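Local coordinates for protein alpha-L-rhamnosidase (Streptomyces avermitilis, PDB 3W5M) that hydrolyses terminal non-reducing alpha-L-rhamnose residues from rhamnosides such as citrus flavonoids and gum arabic, and binds L-rhamnose through a calcium-dependent carbohydrate-binding module, at residues A[169-175]-A[238-244]; A[810-814]-A[846-850]; A[840-846]-A[869-873]. One frame throughout, in Å; residues are numbered along the deposited sequence.

Interaction 1 of 3, residues A[169-175]-A[238-244]; sequences ITGATLA and CVLVLTT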
loop_
_atom_site.group_PDB
_atom_site.type_symbol
_atom_site.label_atom_id
_atom_site.label_comp_id
_atom_site.label_asym_id
_atom_site.label_seq_id
_atom_site.Cartn_x
_atom_site.Cartn_y
_atom_site.Cartn_z
ATOM N N ILE A 169 31.445 15.341 30.021
ATOM C CA ILE A 169 30.333 14.583 29.504
ATOM C C ILE A 169 29.995 15.112 28.114
ATOM O O ILE A 169 29.720 16.304 27.955
ATOM C CB ILE A 169 29.103 14.716 30.429
ATOM C CG1 ILE A 169 29.332 13.960 31.735
ATOM C CG2 ILE A 169 27.843 14.212 29.733
ATOM C CD1 ILE A 169 28.359 14.331 32.847
ATOM N N THR A 170 30.009 14.234 27.115
ATOM C CA THR A 170 29.604 14.627 25.755
ATOM C C THR A 170 28.179 14.172 25.379
ATOM O O THR A 170 27.602 14.666 24.416
ATOM C CB THR A 170 30.604 14.137 24.681
ATOM O OG1 THR A 170 30.740 12.716 24.761
ATOM C CG2 THR A 170 31.984 14.771 24.885
ATOM N N GLY A 171 27.614 13.237 26.138
ATOM C CA GLY A 171 26.277 12.715 25.821
ATOM C C GLY A 171 25.652 12.056 27.034
ATOM O O GLY A 171 26.373 11.537 27.892
ATOM N N ALA A 172 24.321 12.099 27.124
ATOM C CA ALA A 172 23.618 11.486 28.254
ATOM C C ALA A 172 22.259 11.012 27.798
ATOM O O ALA A 172 21.514 11.760 27.163
ATOM C CB ALA A 172 23.477 12.464 29.418
ATOM N N THR A 173 21.932 9.764 28.109
ATOM C CA THR A 173 20.604 9.227 27.773
ATOM C C THR A 173 20.015 8.524 28.974
ATOM O O THR A 173 20.748 7.938 29.783
ATOM C CB THR A 173 20.624 8.218 26.610
ATOM O OG1 THR A 173 21.438 7.078 26.980
ATOM C CG2 THR A 173 21.141 8.873 25.314
ATOM N N LEU A 174 18.696 8.616 29.091
ATOM C CA LEU A 174 17.969 7.908 30.133
ATOM C C LEU A 174 16.982 6.943 29.499
ATOM O O LEU A 174 16.142 7.357 28.703
ATOM C CB LEU A 174 17.226 8.901 31.040
ATOM C CG LEU A 174 16.365 8.266 32.141
ATOM C CD1 LEU A 174 17.220 7.570 33.187
ATOM C CD2 LEU A 174 15.459 9.313 32.801
ATOM N N ALA A 175 17.093 5.656 29.836
ATOM C CA ALA A 175 16.088 4.671 29.423
ATOM C C ALA A 175 15.326 4.316 30.711
ATOM O O ALA A 175 15.934 4.118 31.753
ATOM C CB ALA A 175 16.758 3.432 28.853
ATOM N N CYS A 238 15.603 1.878 35.437
ATOM C CA CYS A 238 16.213 2.844 34.524
ATOM C C CYS A 238 17.701 2.590 34.348
ATOM O O CYS A 238 18.322 1.868 35.156
ATOM C CB CYS A 238 15.954 4.300 34.977
ATOM S SG CYS A 238 16.950 4.823 36.397
ATOM N N VAL A 239 18.258 3.147 33.265
ATOM C CA VAL A 239 19.709 3.312 33.146
ATOM C C VAL A 239 19.970 4.730 32.649
ATOM O O VAL A 239 19.334 5.194 31.703
ATOM C CB VAL A 239 20.394 2.317 32.170
ATOM C CG1 VAL A 239 21.913 2.532 32.170
ATOM C CG2 VAL A 239 20.091 0.874 32.541
ATOM N N LEU A 240 20.899 5.392 33.308
ATOM C CA LEU A 240 21.387 6.686 32.840
ATOM C C LEU A 240 22.778 6.427 32.289
ATOM O O LEU A 240 23.673 6.003 33.023
ATOM C CB LEU A 240 21.400 7.708 33.978
ATOM C CG LEU A 240 22.120 9.058 33.736
ATOM C CD1 LEU A 240 21.338 9.871 32.718
ATOM C CD2 LEU A 240 22.223 9.795 35.061
ATOM N N VAL A 241 22.937 6.606 30.976
ATOM C CA VAL A 241 24.251 6.398 30.319
ATOM C C VAL A 241 24.932 7.747 30.099
ATOM O O VAL A 241 24.385 8.604 29.438
ATOM C CB VAL A 241 24.109 5.707 28.951
ATOM C CG1 VAL A 241 25.470 5.622 28.253
ATOM C CG2 VAL A 241 23.538 4.297 29.120
ATOM N N LEU A 242 26.117 7.921 30.645
ATOM C CA LEU A 242 26.870 9.137 30.398
ATOM C C LEU A 242 28.048 8.779 29.510
ATOM O O LEU A 242 28.867 7.919 29.869
ATOM C CB LEU A 242 27.371 9.732 31.712
ATOM C CG LEU A 242 26.416 10.172 32.832
ATOM C CD1 LEU A 242 25.211 10.910 32.252
ATOM C CD2 LEU A 242 25.986 9.023 33.756
ATOM N N THR A 243 28.123 9.419 28.348
ATOM C CA THR A 243 29.238 9.206 27.434
ATOM C C THR A 243 30.285 10.314 27.610
ATOM O O THR A 243 29.946 11.496 27.644
ATOM C CB THR A 243 28.749 9.153 25.982
ATOM O OG1 THR A 243 27.741 8.138 25.871
ATOM C CG2 THR A 243 29.906 8.850 25.015
ATOM N N THR A 244 31.535 9.894 27.786
ATOM C CA THR A 244 32.719 10.756 27.775
ATOM C C THR A 244 33.724 10.126 26.788
ATOM O O THR A 244 33.530 8.978 26.356
ATOM C CB THR A 244 33.363 10.906 29.188
ATOM O OG1 THR A 244 34.003 9.685 29.572
ATOM C CG2 THR A 244 32.321 11.283 30.259
HETATM O O HOH W 1 20.415 4.889 28.740
#

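Interaction 2 of 3, residues A[810-814]-A[846-850]; sequences DTQSA and HLSTG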
loop_
_atom_site.group_PDB
_atom_site.type_symbol
_atom_site.label_atom_id
_atom_site.label_comp_id
_atom_site.label_asym_id
_atom_site.label_seq_id
_atom_site.Cartn_x
_atom_site.Cartn_y
_atom_site.Cartn_z
ATOM N N ASP A 810 -34.062 -10.179 4.264
ATOM C CA ASP A 810 -34.834 -9.169 3.567
ATOM C C ASP A 810 -34.092 -7.823 3.544
ATOM O O ASP A 810 -34.701 -6.758 3.675
ATOM C CB ASP A 810 -36.246 -9.062 4.194
ATOM C CG ASP A 810 -37.250 -8.356 3.293
ATOM O OD1 ASP A 810 -37.207 -8.550 2.061
ATOM O OD2 ASP A 810 -38.104 -7.600 3.820
ATOM N N THR A 811 -32.770 -7.886 3.347
ATOM C CA THR A 811 -31.941 -6.695 3.245
ATOM C C THR A 811 -31.661 -6.342 1.794
ATOM O O THR A 811 -31.783 -7.196 0.914
ATOM C CB THR A 811 -30.600 -6.871 3.993
ATOM O OG1 THR A 811 -29.878 -7.981 3.454
ATOM C CG2 THR A 811 -30.830 -7.104 5.484
ATOM N N GLN A 812 -31.283 -5.090 1.540
ATOM C CA GLN A 812 -30.880 -4.676 0.200
ATOM C C GLN A 812 -29.748 -5.603 -0.299
ATOM O O GLN A 812 -29.811 -6.123 -1.424
ATOM C CB GLN A 812 -30.453 -3.198 0.180
ATOM C CG GLN A 812 -31.594 -2.207 0.372
ATOM C CD GLN A 812 -31.187 -0.774 0.083
ATOM O OE1 GLN A 812 -30.160 -0.529 -0.536
ATOM N NE2 GLN A 812 -31.994 0.182 0.537
ATOM N N SER A 813 -28.749 -5.837 0.555
ATOM C CA SER A 813 -27.601 -6.687 0.208
ATOM C C SER A 813 -27.955 -8.144 -0.033
ATOM O O SER A 813 -27.359 -8.767 -0.906
ATOM C CB SER A 813 -26.486 -6.579 1.250
ATOM O OG SER A 813 -25.828 -5.358 1.062
ATOM N N ALA A 814 -28.942 -8.664 0.707
ATOM C CA ALA A 814 -29.463 -10.021 0.494
ATOM C C ALA A 814 -29.956 -10.232 -0.936
ATOM O O ALA A 814 -29.714 -11.290 -1.521
ATOM C CB ALA A 814 -30.571 -10.362 1.491
ATOM N N HIS A 846 -32.557 5.699 -0.944
ATOM C CA HIS A 846 -31.173 5.612 -0.457
ATOM C C HIS A 846 -30.762 4.153 -0.380
ATOM O O HIS A 846 -31.566 3.278 -0.066
ATOM C CB HIS A 846 -30.987 6.232 0.945
ATOM C CG HIS A 846 -31.178 7.719 0.996
ATOM N ND1 HIS A 846 -32.422 8.306 1.082
ATOM C CD2 HIS A 846 -30.282 8.736 1.001
ATOM C CE1 HIS A 846 -32.287 9.620 1.114
ATOM N NE2 HIS A 846 -30.998 9.909 1.072
ATOM N N LEU A 847 -29.488 3.899 -0.654
ATOM C CA LEU A 847 -28.932 2.579 -0.454
ATOM C C LEU A 847 -28.830 2.245 1.034
ATOM O O LEU A 847 -28.877 3.127 1.881
ATOM C CB LEU A 847 -27.543 2.488 -1.124
ATOM C CG LEU A 847 -26.409 3.405 -0.645
ATOM C CD1 LEU A 847 -25.775 2.882 0.649
ATOM C CD2 LEU A 847 -25.374 3.507 -1.748
ATOM N N SER A 848 -28.663 0.975 1.354
ATOM C CA SER A 848 -28.408 0.589 2.726
ATOM C C SER A 848 -27.262 -0.415 2.814
ATOM O O SER A 848 -26.960 -0.956 3.879
ATOM C CB SER A 848 -29.669 -0.009 3.341
ATOM O OG SER A 848 -29.852 -1.299 2.806
ATOM N N THR A 849 -26.615 -0.651 1.685
ATOM C CA THR A 849 -25.624 -1.729 1.578
ATOM C C THR A 849 -24.276 -1.375 2.224
ATOM O O THR A 849 -23.868 -0.208 2.174
ATOM C CB THR A 849 -25.369 -2.051 0.090
ATOM O OG1 THR A 849 -25.141 -0.834 -0.633
ATOM C CG2 THR A 849 -26.618 -2.700 -0.508
ATOM N N GLY A 850 -23.593 -2.384 2.755
ATOM C CA GLY A 850 -22.181 -2.279 3.225
ATOM C C GLY A 850 -21.127 -2.659 2.169
ATOM O O GLY A 850 -21.376 -2.536 0.969
#

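Interaction 3 of 3, residues A[840-846]-A[869-873]; sequences IEAKDWH and VAYRL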
loop_
_atom_site.group_PDB
_atom_site.type_symbol
_atom_site.label_atom_id
_atom_site.label_comp_id
_atom_site.label_asym_id
_atom_site.label_seq_id
_atom_site.Cartn_x
_atom_site.Cartn_y
_atom_site.Cartn_z
ATOM N N ILE A 840 -35.359 0.054 -1.424
ATOM C CA ILE A 840 -34.714 1.327 -1.765
ATOM C C ILE A 840 -35.717 2.498 -1.703
ATOM O O ILE A 840 -35.445 3.543 -1.089
ATOM C CB ILE A 840 -34.024 1.255 -3.149
ATOM C CG1 ILE A 840 -32.865 0.232 -3.105
ATOM C CG2 ILE A 840 -33.546 2.639 -3.592
ATOM C CD1 ILE A 840 -32.150 -0.004 -4.430
ATOM N N GLU A 841 -36.877 2.311 -2.338
ATOM C CA GLU A 841 -37.968 3.293 -2.293
ATOM C C GLU A 841 -38.366 3.611 -0.844
ATOM O O GLU A 841 -38.530 4.781 -0.492
ATOM C CB GLU A 841 -39.175 2.788 -3.092
ATOM C CG GLU A 841 -40.224 3.846 -3.414
ATOM C CD GLU A 841 -41.529 3.241 -3.917
ATOM O OE1 GLU A 841 -42.016 2.279 -3.285
ATOM O OE2 GLU A 841 -42.075 3.725 -4.936
ATOM N N ALA A 842 -38.489 2.571 -0.017
ATOM C CA ALA A 842 -38.848 2.707 1.401
ATOM C C ALA A 842 -37.831 3.509 2.221
ATOM O O ALA A 842 -38.182 4.096 3.246
ATOM C CB ALA A 842 -39.065 1.339 2.035
ATOM N N LYS A 843 -36.575 3.515 1.780
ATOM C CA LYS A 843 -35.530 4.285 2.439
ATOM C C LYS A 843 -35.399 5.663 1.807
ATOM O O LYS A 843 -34.329 6.278 1.892
ATOM C CB LYS A 843 -34.190 3.540 2.365
ATOM C CG LYS A 843 -34.080 2.313 3.264
ATOM C CD LYS A 843 -34.942 2.443 4.519
ATOM C CE LYS A 843 -34.298 1.824 5.748
ATOM N NZ LYS A 843 -33.392 0.693 5.421
ATOM N N ASP A 844 -36.476 6.147 1.182
ATOM C CA ASP A 844 -36.497 7.444 0.481
ATOM C C ASP A 844 -35.411 7.534 -0.614
ATOM O O ASP A 844 -34.737 8.568 -0.786
ATOM C CB ASP A 844 -36.427 8.619 1.481
ATOM C CG ASP A 844 -36.689 9.971 0.826
ATOM O OD1 ASP A 844 -37.569 10.054 -0.064
ATOM O OD2 ASP A 844 -36.007 10.954 1.205
ATOM N N TRP A 845 -35.282 6.431 -1.357
ATOM C CA TRP A 845 -34.344 6.287 -2.464
ATOM C C TRP A 845 -32.895 6.441 -1.987
ATOM O O TRP A 845 -32.144 7.260 -2.517
ATOM C CB TRP A 845 -34.667 7.270 -3.598
ATOM C CG TRP A 845 -36.075 7.174 -4.103
ATOM C CD1 TRP A 845 -37.089 8.063 -3.878
ATOM C CD2 TRP A 845 -36.628 6.124 -4.912
ATOM N NE1 TRP A 845 -38.241 7.637 -4.506
ATOM C CE2 TRP A 845 -37.987 6.452 -5.150
ATOM C CE3 TRP A 845 -36.110 4.940 -5.460
ATOM C CZ2 TRP A 845 -38.836 5.637 -5.918
ATOM C CZ3 TRP A 845 -36.954 4.126 -6.222
ATOM C CH2 TRP A 845 -38.303 4.481 -6.441
ATOM N N HIS A 846 -32.557 5.699 -0.944
ATOM C CA HIS A 846 -31.173 5.612 -0.457
ATOM C C HIS A 846 -30.762 4.153 -0.380
ATOM O O HIS A 846 -31.566 3.278 -0.066
ATOM C CB HIS A 846 -30.987 6.232 0.945
ATOM C CG HIS A 846 -31.178 7.719 0.996
ATOM N ND1 HIS A 846 -32.422 8.306 1.082
ATOM C CD2 HIS A 846 -30.282 8.736 1.001
ATOM C CE1 HIS A 846 -32.287 9.620 1.114
ATOM N NE2 HIS A 846 -30.998 9.909 1.072
ATOM N N VAL A 869 -33.452 3.792 -11.453
ATOM C CA VAL A 869 -33.240 3.677 -10.010
ATOM C C VAL A 869 -31.747 3.760 -9.657
ATOM O O VAL A 869 -31.368 4.327 -8.630
ATOM C CB VAL A 869 -33.802 2.349 -9.483
ATOM C CG1 VAL A 869 -33.441 2.113 -8.020
ATOM C CG2 VAL A 869 -35.319 2.314 -9.654
ATOM N N ALA A 870 -30.907 3.180 -10.507
ATOM C CA ALA A 870 -29.461 3.249 -10.285
ATOM C C ALA A 870 -29.030 4.698 -10.334
ATOM O O ALA A 870 -28.277 5.140 -9.458
ATOM C CB ALA A 870 -28.712 2.417 -11.316
ATOM N N TYR A 871 -29.524 5.443 -11.320
ATOM C CA TYR A 871 -29.193 6.855 -11.435
ATOM C C TYR A 871 -29.680 7.640 -10.224
ATOM O O TYR A 871 -29.013 8.575 -9.794
ATOM C CB TYR A 871 -29.744 7.450 -12.719
ATOM C CG TYR A 871 -28.782 7.371 -13.893
ATOM C CD1 TYR A 871 -27.682 8.239 -13.978
ATOM C CD2 TYR A 871 -28.975 6.437 -14.928
ATOM C CE1 TYR A 871 -26.810 8.177 -15.046
ATOM C CE2 TYR A 871 -28.107 6.374 -16.007
ATOM C CZ TYR A 871 -27.026 7.246 -16.056
ATOM O OH TYR A 871 -26.170 7.216 -17.109
ATOM N N ARG A 872 -30.830 7.249 -9.681
ATOM C CA ARG A 872 -31.412 7.952 -8.538
ATOM C C ARG A 872 -30.459 7.860 -7.346
ATOM O O ARG A 872 -30.138 8.875 -6.709
ATOM C CB ARG A 872 -32.790 7.376 -8.184
ATOM C CG ARG A 872 -33.583 8.196 -7.171
ATOM C CD ARG A 872 -34.223 9.446 -7.778
ATOM N NE ARG A 872 -35.239 10.017 -6.887
ATOM C CZ ARG A 872 -36.530 9.680 -6.896
ATOM N NH1 ARG A 872 -36.995 8.777 -7.753
ATOM N NH2 ARG A 872 -37.369 10.252 -6.044
ATOM N N LEU A 873 -30.003 6.642 -7.079
ATOM C CA LEU A 873 -28.978 6.395 -6.074
ATOM C C LEU A 873 -27.681 7.127 -6.380
ATOM O O LEU A 873 -27.062 7.695 -5.477
ATOM C CB LEU A 873 -28.707 4.902 -5.923
ATOM C CG LEU A 873 -29.890 4.089 -5.420
ATOM C CD1 LEU A 873 -29.451 2.662 -5.249
ATOM C CD2 LEU A 873 -30.398 4.659 -4.103
#

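Interaction 1 of 3, residues A[169-175]-A[238-244]
Two neighbouring antiparallel strands of a beta-sheet meet here, inside the carbohydrate-binding module CBM67, in a sheet consistent with one layer of a jelly-roll beta-sandwich. The axes of strand segments 171-175 and 238-244 approach to 4.7 Å, and their N-to-C directions differ by 169°. Hydrogen-bonded and non-hydrogen-bonded pairs alternate along them. In the hydrogen-bonded pair Thr173-Val241, Thr173 N donates to Val241 O at 3.0 Å and Val241 N to Thr173 O at 2.8 Å; Ala175 N to Val239 O (3.0 Å) and Val239 N to Ala175 O (2.9 Å) repeat the pattern. In the intervening pairs, Ala172-Leu242 and Leu174-Leu240, the CA atoms come to 4.5 Å and CA-H...O contacts fill the gaps, as between Ala172 CA and Val241 O at 3.2 Å. A classic beta bulge disturbs the start: Thr170 N (2.8 Å) and Gly171 N (3.3 Å) both donate to Thr243 O, while Thr243 N returns a bond to Gly171 O at 2.8 Å. Side chains sort onto two faces. Ala172, Leu174, Leu240 and Leu242 share a buried apolar one, where Ala172 CB meets Leu242 CD1 at 3.7 Å. Thr173, Ala175, Val239, Val241 and Thr243 share the other; there a water lies 3.0 Å from Thr173 OG1 and donates to Val239 O at 3.2 Å. The pair forms the middle of a four-stranded antiparallel sheet: Ala172 and Leu174 bond through their backbones to Val211 and Ile209 beside them, Leu240 and Leu242 to Ile251 and Lys249 of the edge strand 247-252, and Cys238 to Ser253 just beyond it.

Interaction 2 of 3, residues A[810-814]-A[846-850]
Asp810 stands back from segment 846-850 and forms a salt bridge with Arg835. Thr811 follows as the N-cap of helix 812-820: its OG1 accepts from Ala814 N at 3.0 Å, so the first turn begins with a side-chain cap. Gln812, the next residue, makes the two hydrogen bonds between the segments. Its CA-to-CB bond points toward the loop and its extended side chain (chi1 m, chi2 t) lays the amide along the loop backbone, where Gln812 OE1 accepts from Ser848 N at 2.8 Å and Gln812 NE2 donates to His846 O at 3.2 Å, nearly straight at 172°. One amide thus bridges a donor and an acceptor two residues apart. The contact lies in the six-hairpin glycosidase domain, the (alpha/alpha)6-barrel, and fastens the start of one helix to the loop between helices 829-842 and 854-863. That loop leads toward the catalytic pocket: Gly850 lies about 8 Å from the side chain of Trp695, which binds rhamnose. Ser813 then adds close packing, with Ser813 OG 3.2 Å from Thr849 CG2, while the same hydroxyl and Gly850 N both hydrogen-bond to Asp746 OD2; Ser848 OG pairs with Asp752.

Interaction 3 of 3, residues A[840-846]-A[869-873]
Leu873 is the main bump on helix 867-875: its CD2 enters a hollow framed by Ile840, the Trp845 carbonyl and the His846 backbone, at 3.8 Å from Ile840 CG2, 3.5 Å from Trp845 O and 3.8 Å from His846 C. One turn earlier, Val869 meets two residues, its CG1 lying 4.4 Å from Ile840 CD1 and its CG2 4.2 Å from Trp845 CZ3. Trp845, with 102 Å² of the whole residue covered, the largest share, also carries Arg872 over one face of its indole. Arg872 CZ sits 3.6 Å from the centroid of the Trp845 five-membered ring and 16° off its normal, a cation-pi contact. The backbone explains how Trp845 is presented: a Schellman motif ends helix 829-842, with Trp845 N bonded to Ile840 O at 2.9 Å and Asp844 N to Glu841 O at 3.0 Å. Together these features join a capped helix terminus to the side of another helix, within the helical-hairpin architecture of the (alpha/alpha)6 glycosidase domain.

Overall arrangement
Interaction 1 comes first along the chain and belongs to the CBM67 beta-domain, whereas interactions 2 and 3 lie in the helical glycosidase domain on the opposite side of the chain's centre. Its centre is 61 Å from that of interaction 2 and 67 Å from that of interaction 3, with no touch between them. Interactions 2 and 3 are one connected region: their centres are 11 Å apart, their segments alternate in sequence, and they share His846. Leu847 N also lies 3.6 Å from Leu873 CD2. Helices 812-820 and 867-875 both meet the C-terminal end of helix 829-842 and its loop. CBM67 thus lies far from this part of the catalytic domain, which has its own rhamnose site.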